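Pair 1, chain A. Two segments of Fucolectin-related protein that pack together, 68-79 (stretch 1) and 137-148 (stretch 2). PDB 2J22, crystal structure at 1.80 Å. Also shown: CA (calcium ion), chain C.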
# COMPACT_ATOMS: atom_id res chain seq x y z
N GLU A 68 -15.38 4.64 -3.51
CA GLU A 68 -14.92 5.50 -4.59
C GLU A 68 -14.79 4.61 -5.79
O GLU A 68 -14.59 3.40 -5.64
CB GLU A 68 -13.55 6.21 -4.30
CG GLU A 68 -13.59 7.25 -3.14
CD GLU A 68 -14.32 8.57 -3.42
OE1 GLU A 68 -14.73 8.87 -4.56
OE2 GLU A 68 -14.49 9.36 -2.46
N GLU A 69 -14.95 5.23 -6.97
CA GLU A 69 -14.63 4.58 -8.25
C GLU A 69 -13.14 4.67 -8.51
O GLU A 69 -12.63 5.73 -8.77
CB GLU A 69 -15.44 5.19 -9.42
CG GLU A 69 -16.94 4.96 -9.28
CD GLU A 69 -17.71 5.76 -10.30
OE1 GLU A 69 -17.59 5.44 -11.52
OE2 GLU A 69 -18.39 6.73 -9.88
N LEU A 70 -12.47 3.52 -8.47
CA LEU A 70 -11.03 3.48 -8.43
C LEU A 70 -10.49 3.29 -9.83
O LEU A 70 -10.82 2.30 -10.45
CB LEU A 70 -10.54 2.32 -7.52
CG LEU A 70 -11.18 2.32 -6.12
CD1 LEU A 70 -10.80 1.09 -5.30
CD2 LEU A 70 -10.85 3.61 -5.38
N GLU A 71 -9.61 4.20 -10.28
CA GLU A 71 -9.07 4.15 -11.65
C GLU A 71 -7.73 3.46 -11.67
O GLU A 71 -7.48 2.61 -12.51
CB GLU A 71 -8.89 5.55 -12.28
CG GLU A 71 -10.14 6.37 -12.36
CD GLU A 71 -11.22 5.63 -13.14
OE1 GLU A 71 -10.83 5.05 -14.21
OE2 GLU A 71 -12.40 5.63 -12.67
N LYS A 72 -6.86 3.83 -10.72
CA LYS A 72 -5.50 3.38 -10.77
C LYS A 72 -5.01 3.23 -9.35
O LYS A 72 -5.40 4.04 -8.47
CB LYS A 72 -4.64 4.43 -11.54
CG LYS A 72 -3.20 3.98 -11.97
CD LYS A 72 -2.45 5.25 -12.38
CE LYS A 72 -1.98 5.27 -13.82
NZ LYS A 72 -1.44 6.67 -14.06
N LEU A 73 -4.17 2.23 -9.13
CA LEU A 73 -3.37 2.12 -7.90
C LEU A 73 -1.87 2.14 -8.28
O LEU A 73 -1.44 1.39 -9.19
CB LEU A 73 -3.75 0.86 -7.11
CG LEU A 73 -2.83 0.30 -6.03
CD1 LEU A 73 -2.89 1.22 -4.83
CD2 LEU A 73 -3.42 -1.09 -5.68
N ILE A 74 -1.09 3.02 -7.64
CA ILE A 74 0.36 2.96 -7.78
C ILE A 74 1.08 2.73 -6.37
O ILE A 74 0.75 3.40 -5.36
CB ILE A 74 0.95 4.18 -8.58
CG1 ILE A 74 0.10 4.57 -9.80
CG2 ILE A 74 2.34 3.86 -9.06
CD1 ILE A 74 0.64 5.85 -10.58
N ILE A 75 1.90 1.69 -6.32
CA ILE A 75 2.68 1.32 -5.13
C ILE A 75 4.17 1.58 -5.41
O ILE A 75 4.72 1.12 -6.41
CB ILE A 75 2.46 -0.16 -4.77
CG1 ILE A 75 1.01 -0.38 -4.30
CG2 ILE A 75 3.48 -0.67 -3.71
CD1 ILE A 75 0.48 -1.74 -4.69
N TYR A 76 4.80 2.36 -4.53
CA TYR A 76 6.22 2.75 -4.62
C TYR A 76 6.96 1.99 -3.52
O TYR A 76 6.52 1.99 -2.38
CB TYR A 76 6.39 4.25 -4.43
CG TYR A 76 6.00 5.00 -5.68
CD1 TYR A 76 6.88 5.08 -6.75
CD2 TYR A 76 4.71 5.56 -5.84
CE1 TYR A 76 6.54 5.70 -7.93
CE2 TYR A 76 4.36 6.20 -7.06
CZ TYR A 76 5.30 6.25 -8.08
OH TYR A 76 5.04 6.90 -9.25
N ASN A 77 7.96 1.21 -3.90
CA ASN A 77 8.70 0.41 -2.93
C ASN A 77 9.78 1.21 -2.18
O ASN A 77 10.19 2.26 -2.66
CB ASN A 77 9.39 -0.71 -3.72
CG ASN A 77 9.84 -1.88 -2.85
OD1 ASN A 77 9.60 -1.93 -1.66
ND2 ASN A 77 10.51 -2.87 -3.49
N ARG A 78 10.24 0.73 -1.03
CA ARG A 78 11.51 1.14 -0.47
C ARG A 78 12.61 0.93 -1.54
O ARG A 78 12.48 0.06 -2.41
CB ARG A 78 11.84 0.23 0.73
CG ARG A 78 13.08 0.69 1.57
CD ARG A 78 13.35 -0.16 2.83
NE ARG A 78 14.62 0.26 3.46
CZ ARG A 78 15.12 -0.34 4.52
NH1 ARG A 78 14.48 -1.39 5.05
NH2 ARG A 78 16.28 0.06 5.04
N THR A 79 13.65 1.77 -1.50
CA THR A 79 14.73 1.72 -2.50
C THR A 79 16.17 1.63 -1.91
O THR A 79 17.08 1.22 -2.60
CB THR A 79 14.65 2.94 -3.50
OG1 THR A 79 14.83 4.16 -2.79
CG2 THR A 79 13.27 3.08 -4.16
N LEU A 137 6.82 -5.31 6.25
CA LEU A 137 6.27 -4.57 5.06
C LEU A 137 6.71 -3.11 5.13
O LEU A 137 6.52 -2.43 6.15
CB LEU A 137 4.76 -4.76 4.92
CG LEU A 137 4.03 -3.92 3.86
CD1 LEU A 137 4.45 -4.47 2.45
CD2 LEU A 137 2.55 -4.13 3.98
N SER A 138 7.32 -2.65 4.07
CA SER A 138 7.73 -1.25 3.95
C SER A 138 7.27 -0.71 2.59
O SER A 138 7.59 -1.29 1.52
CB SER A 138 9.25 -1.07 4.10
OG SER A 138 9.73 -1.25 5.43
N LEU A 139 6.56 0.40 2.63
CA LEU A 139 6.04 1.11 1.47
C LEU A 139 6.49 2.57 1.47
O LEU A 139 6.23 3.30 2.40
CB LEU A 139 4.49 0.99 1.49
CG LEU A 139 3.82 -0.41 1.65
CD1 LEU A 139 2.36 -0.47 1.93
CD2 LEU A 139 3.87 -0.96 0.24
N ALA A 140 7.08 3.05 0.39
CA ALA A 140 7.37 4.49 0.25
C ALA A 140 6.11 5.32 -0.02
O ALA A 140 5.98 6.46 0.48
CB ALA A 140 8.37 4.74 -0.91
N GLU A 141 5.21 4.80 -0.87
CA GLU A 141 3.99 5.47 -1.21
C GLU A 141 2.97 4.50 -1.87
O GLU A 141 3.30 3.58 -2.68
CB GLU A 141 4.27 6.73 -2.09
CG GLU A 141 3.10 7.69 -2.23
CD GLU A 141 2.97 8.64 -1.05
OE1 GLU A 141 3.72 8.52 -0.08
OE2 GLU A 141 2.09 9.52 -1.13
N VAL A 142 1.73 4.70 -1.51
CA VAL A 142 0.60 3.99 -2.16
C VAL A 142 -0.32 5.10 -2.66
O VAL A 142 -0.82 5.87 -1.90
CB VAL A 142 -0.18 3.04 -1.16
CG1 VAL A 142 -1.46 2.42 -1.79
CG2 VAL A 142 0.73 1.95 -0.54
N GLU A 143 -0.50 5.23 -3.95
CA GLU A 143 -1.37 6.26 -4.51
C GLU A 143 -2.64 5.63 -5.10
O GLU A 143 -2.58 4.61 -5.81
CB GLU A 143 -0.58 7.02 -5.58
CG GLU A 143 0.70 7.67 -5.02
CD GLU A 143 1.48 8.42 -6.08
OE1 GLU A 143 1.27 8.11 -7.25
OE2 GLU A 143 2.25 9.35 -5.73
N VAL A 144 -3.78 6.24 -4.80
CA VAL A 144 -5.10 5.76 -5.25
C VAL A 144 -5.82 6.90 -6.01
O VAL A 144 -6.25 7.90 -5.43
CB VAL A 144 -5.99 5.27 -4.09
CG1 VAL A 144 -7.35 4.71 -4.62
CG2 VAL A 144 -5.25 4.21 -3.19
N TYR A 145 -5.95 6.71 -7.32
CA TYR A 145 -6.47 7.68 -8.28
C TYR A 145 -7.97 7.46 -8.62
O TYR A 145 -8.38 6.33 -8.94
CB TYR A 145 -5.65 7.56 -9.56
CG TYR A 145 -4.25 8.08 -9.33
CD1 TYR A 145 -3.99 9.45 -9.42
CD2 TYR A 145 -3.20 7.22 -8.99
CE1 TYR A 145 -2.71 9.97 -9.18
CE2 TYR A 145 -1.89 7.73 -8.78
CZ TYR A 145 -1.67 9.10 -8.86
OH TYR A 145 -0.44 9.66 -8.59
N THR A 146 -8.75 8.52 -8.53
CA THR A 146 -10.12 8.51 -9.06
C THR A 146 -10.23 9.67 -10.04
O THR A 146 -9.35 10.54 -10.08
CB THR A 146 -11.21 8.68 -7.92
OG1 THR A 146 -11.12 10.01 -7.40
CG2 THR A 146 -10.93 7.76 -6.73
N TYR A 147 -11.33 9.71 -10.78
CA TYR A 147 -11.58 10.74 -11.78
C TYR A 147 -11.88 9.94 -13.03
O TYR A 147 -12.94 9.32 -13.14
N LYS A 148 -10.91 9.91 -13.94
CA LYS A 148 -10.90 8.99 -15.07
C LYS A 148 -9.76 9.45 -15.94
O LYS A 148 -9.36 10.63 -15.83
CA CA C . 5.87 8.48 1.34
O HOH W 1 -12.72 7.44 -11.12
O HOH W 2 3.07 8.80 -9.20
O HOH W 3 9.54 -2.96 0.83
O HOH W 4 12.00 -2.78 4.83

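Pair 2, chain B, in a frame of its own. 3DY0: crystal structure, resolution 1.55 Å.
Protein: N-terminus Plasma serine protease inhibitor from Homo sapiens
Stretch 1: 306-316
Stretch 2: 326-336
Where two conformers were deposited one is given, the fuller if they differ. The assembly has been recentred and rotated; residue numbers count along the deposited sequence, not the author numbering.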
# COMPACT_ATOMS: atom_id res chain seq x y z
N ILE B 306 -10.43 -13.54 -21.60
CA ILE B 306 -10.45 -13.09 -20.21
C ILE B 306 -9.22 -12.22 -19.99
O ILE B 306 -8.10 -12.58 -20.35
CB ILE B 306 -10.41 -14.28 -19.21
CG1 ILE B 306 -10.48 -13.75 -17.78
CG2 ILE B 306 -9.15 -15.12 -19.42
CD1 ILE B 306 -10.54 -14.83 -16.71
N GLN B 307 -9.44 -11.05 -19.39
CA GLN B 307 -8.35 -10.12 -19.13
C GLN B 307 -8.73 -9.24 -17.95
O GLN B 307 -9.88 -9.24 -17.51
CB GLN B 307 -8.10 -9.25 -20.36
CG GLN B 307 -9.34 -8.51 -20.84
CD GLN B 307 -9.20 -7.95 -22.25
OE1 GLN B 307 -8.48 -6.98 -22.48
NE2 GLN B 307 -9.88 -8.58 -23.20
N VAL B 308 -7.76 -8.49 -17.44
CA VAL B 308 -8.02 -7.59 -16.33
C VAL B 308 -8.35 -6.22 -16.91
O VAL B 308 -7.51 -5.62 -17.57
CB VAL B 308 -6.80 -7.49 -15.40
CG1 VAL B 308 -7.04 -6.44 -14.32
CG2 VAL B 308 -6.52 -8.85 -14.77
N SER B 309 -9.57 -5.76 -16.68
CA SER B 309 -10.00 -4.46 -17.18
C SER B 309 -9.35 -3.35 -16.37
O SER B 309 -8.93 -2.32 -16.91
CB SER B 309 -11.52 -4.33 -17.11
OG SER B 309 -12.02 -4.63 -15.82
N GLU B 310 -9.26 -3.55 -15.06
CA GLU B 310 -8.64 -2.55 -14.21
C GLU B 310 -8.26 -3.11 -12.85
O GLU B 310 -8.73 -4.17 -12.44
CB GLU B 310 -9.56 -1.33 -14.05
CG GLU B 310 -10.88 -1.59 -13.33
CD GLU B 310 -11.86 -0.44 -13.50
OE1 GLU B 310 -12.48 -0.33 -14.58
OE2 GLU B 310 -12.00 0.38 -12.57
N MET B 311 -7.35 -2.41 -12.18
CA MET B 311 -6.92 -2.80 -10.84
C MET B 311 -6.97 -1.51 -10.05
O MET B 311 -6.06 -0.68 -10.11
CB MET B 311 -5.49 -3.33 -10.86
CG MET B 311 -5.05 -3.90 -9.52
SD MET B 311 -3.35 -4.47 -9.47
CE MET B 311 -3.48 -5.99 -10.40
N VAL B 312 -8.05 -1.34 -9.29
CA VAL B 312 -8.24 -0.14 -8.49
C VAL B 312 -7.65 -0.28 -7.09
O VAL B 312 -7.76 -1.33 -6.46
CB VAL B 312 -9.74 0.21 -8.38
CG1 VAL B 312 -10.32 0.47 -9.77
CG2 VAL B 312 -10.50 -0.91 -7.70
N HIS B 313 -7.02 0.79 -6.61
CA HIS B 313 -6.42 0.80 -5.29
C HIS B 313 -6.87 2.05 -4.55
O HIS B 313 -6.91 3.14 -5.13
CB HIS B 313 -4.88 0.81 -5.38
CG HIS B 313 -4.19 0.67 -4.06
ND1 HIS B 313 -4.15 -0.52 -3.36
CD2 HIS B 313 -3.53 1.57 -3.29
CE1 HIS B 313 -3.49 -0.35 -2.23
NE2 HIS B 313 -3.11 0.91 -2.16
N LYS B 314 -7.23 1.90 -3.28
CA LYS B 314 -7.64 3.03 -2.46
C LYS B 314 -6.95 2.82 -1.12
O LYS B 314 -6.99 1.72 -0.57
CB LYS B 314 -9.15 3.04 -2.26
CG LYS B 314 -9.65 4.17 -1.35
CD LYS B 314 -9.37 5.53 -1.95
CE LYS B 314 -9.91 6.65 -1.06
NZ LYS B 314 -11.38 6.52 -0.87
N ALA B 315 -6.30 3.86 -0.62
CA ALA B 315 -5.59 3.78 0.65
C ALA B 315 -5.79 5.08 1.42
O ALA B 315 -5.81 6.16 0.83
CB ALA B 315 -4.11 3.54 0.39
N VAL B 316 -5.94 4.97 2.73
CA VAL B 316 -6.14 6.14 3.57
C VAL B 316 -5.32 6.03 4.85
O VAL B 316 -5.00 4.92 5.30
CB VAL B 316 -7.64 6.32 3.98
CG1 VAL B 316 -8.52 6.39 2.74
CG2 VAL B 316 -8.07 5.19 4.89
N ALA B 326 -4.59 3.19 9.37
CA ALA B 326 -4.32 3.16 7.94
C ALA B 326 -5.02 1.95 7.35
O ALA B 326 -5.12 0.90 7.99
CB ALA B 326 -2.81 3.07 7.67
N ALA B 327 -5.50 2.09 6.13
CA ALA B 327 -6.18 0.98 5.49
C ALA B 327 -6.09 1.12 3.99
O ALA B 327 -5.83 2.20 3.48
CB ALA B 327 -7.64 0.95 5.91
N ALA B 328 -6.29 0.01 3.29
CA ALA B 328 -6.25 0.03 1.85
C ALA B 328 -6.90 -1.22 1.30
O ALA B 328 -7.08 -2.21 2.01
CB ALA B 328 -4.80 0.11 1.36
N ALA B 329 -7.27 -1.16 0.02
CA ALA B 329 -7.86 -2.31 -0.64
C ALA B 329 -7.50 -2.21 -2.11
O ALA B 329 -7.34 -1.11 -2.65
CB ALA B 329 -9.38 -2.32 -0.46
N THR B 330 -7.36 -3.37 -2.75
CA THR B 330 -7.04 -3.43 -4.16
C THR B 330 -8.08 -4.35 -4.79
O THR B 330 -8.29 -5.46 -4.33
CB THR B 330 -5.63 -4.02 -4.39
OG1 THR B 330 -4.66 -3.22 -3.71
CG2 THR B 330 -5.30 -4.06 -5.88
N GLY B 331 -8.75 -3.85 -5.83
CA GLY B 331 -9.76 -4.64 -6.51
C GLY B 331 -9.31 -4.91 -7.93
O GLY B 331 -9.17 -3.97 -8.72
N THR B 332 -9.07 -6.17 -8.24
CA THR B 332 -8.63 -6.56 -9.58
C THR B 332 -9.86 -7.09 -10.31
O THR B 332 -10.43 -8.11 -9.94
CB THR B 332 -7.54 -7.64 -9.51
OG1 THR B 332 -6.41 -7.11 -8.80
CG2 THR B 332 -7.10 -8.06 -10.89
N ILE B 333 -10.27 -6.36 -11.35
CA ILE B 333 -11.47 -6.70 -12.10
C ILE B 333 -11.21 -7.45 -13.41
O ILE B 333 -10.45 -6.99 -14.25
CB ILE B 333 -12.28 -5.42 -12.40
CG1 ILE B 333 -12.52 -4.65 -11.10
CG2 ILE B 333 -13.60 -5.77 -13.08
CD1 ILE B 333 -13.24 -3.32 -11.28
N PHE B 334 -11.86 -8.61 -13.56
CA PHE B 334 -11.73 -9.44 -14.76
C PHE B 334 -12.98 -9.34 -15.61
O PHE B 334 -14.09 -9.32 -15.08
CB PHE B 334 -11.52 -10.91 -14.40
CG PHE B 334 -10.31 -11.19 -13.56
CD1 PHE B 334 -10.32 -10.95 -12.20
CD2 PHE B 334 -9.15 -11.70 -14.14
CE1 PHE B 334 -9.21 -11.23 -11.41
CE2 PHE B 334 -8.03 -11.98 -13.37
CZ PHE B 334 -8.06 -11.75 -12.00
N THR B 335 -12.80 -9.30 -16.93
CA THR B 335 -13.91 -9.23 -17.87
C THR B 335 -13.70 -10.24 -19.00
O THR B 335 -12.60 -10.74 -19.20
CB THR B 335 -14.03 -7.83 -18.50
OG1 THR B 335 -12.83 -7.51 -19.22
CG2 THR B 335 -14.27 -6.78 -17.43
N PHE B 336 -14.78 -10.54 -19.73
CA PHE B 336 -14.71 -11.46 -20.86
C PHE B 336 -14.84 -10.69 -22.17
O PHE B 336 -15.03 -9.46 -22.13
CB PHE B 336 -15.82 -12.51 -20.79
CG PHE B 336 -15.59 -13.58 -19.76
CD1 PHE B 336 -14.30 -13.98 -19.42
CD2 PHE B 336 -16.67 -14.23 -19.16
CE1 PHE B 336 -14.09 -15.00 -18.49
CE2 PHE B 336 -16.47 -15.25 -18.24
CZ PHE B 336 -15.18 -15.64 -17.90
OXT PHE B 336 -14.76 -11.35 -23.24

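What backbone arrangement do the two pairs share? Each is two neighbouring antiparallel strands of one sheet, and the N, CA and C atoms of 14 central residues superpose with an RMSD of 0.5 Å. Both ladders carry a similar irregularity. In pair 1 the carbonyl O of Tyr145(A) accepts a bond from Glu71(A) N at 2.8 Å and a weak one from Lys72(A) N at 3.4 Å. In pair 2 the carbonyl O of the matching Ile333(B) takes Ser309(B) N at 2.9 Å, and Ser309(B) OG adds a second bond to that same O at 3.2 Å. At the centre the two ladders agree: Ile74(A) pairs with Glu143(A) through N to O at 2.8 Å and O to N at 2.6 Å, and Val312(B) pairs with Gly331(B) through N to O at 2.9 Å and O to N at 2.8 Å.

How is the face carrying Leu73(A), Ile75(A), Val142(A) and Val144(A) filled, and what takes its place in pair 2? In pair 1 the packing is aliphatic: Leu73(A) CD1 lies 3.6 Å from Val142(A) CG1 and 4.1 Å from Val144(A) CG2. The matched Met311(B) reaches across in a similar way, with its CG 3.7 Å from Thr330(B) CG2 and its CE 3.5 Å from Thr332(B) OG1. Val144(A) and Thr332(B) have nearly coincident side-chain centres, since valine and threonine have almost the same shape; the same holds closely for Val142(A) and Thr330(B). The chemistry separates them at the next position. Ile75(A) CG1 stands 4.4 Å from Val142(A) CG2, a loose apolar contact, whereas His313(B) ND1 and Thr330(B) OG1 share a hydrogen bond of 2.8 Å, with the hydroxyl at the edge of the imidazole ring.

What happens on the other face, where Glu143(A) matches a glycine? Glu143(A) fills the space between two tyrosines. Its OE1 accepts a hydrogen bond from Tyr145(A) OH at 2.7 Å and lies 3.6 Å from Tyr76(A) CE2, at that ring's edge; a water joins Glu143(A) OE1 to Tyr76(A) OH, 2.7 Å from each. Ile74(A) CD1 packs 3.6 Å from Tyr145(A) CE2. Gly331(B) offers no side chain, and an ideal CB there would sit only 3.3 Å from Val312(B) CG2, a tight fit. Ile333(B), at the Tyr145(A) position, packs its CD1 3.6 Å from Glu310(B) CG, much as Tyr145(A) CB lies 3.8 Å from Lys72(A) CB; what pair 2 lacks is the hydrogen bond from a ring hydroxyl to a carboxylate.

How do the ends differ? Leu70(A) and Val308(B) match and do similar work: Leu70(A) CD2 contacts Val144(A) CG1 at 3.7 Å, and Val308(B) CG1 contacts Thr332(B) CG2 at 3.8 Å. Val308(B) CG2 also meets Phe334(B) CE2 at 3.7 Å, where pair 1 has the smaller Thr146(A). At the other end, Ala140(A) and Ala328(B) match, and both methyls pack against the other strand, Ala140(A) CB 3.5 Å from Asn77(A) O and Ala328(B) CB 3.6 Å from the matching Ala315(B) CB; in pair 1 Ala140(A) O also binds calcium at 2.2 Å.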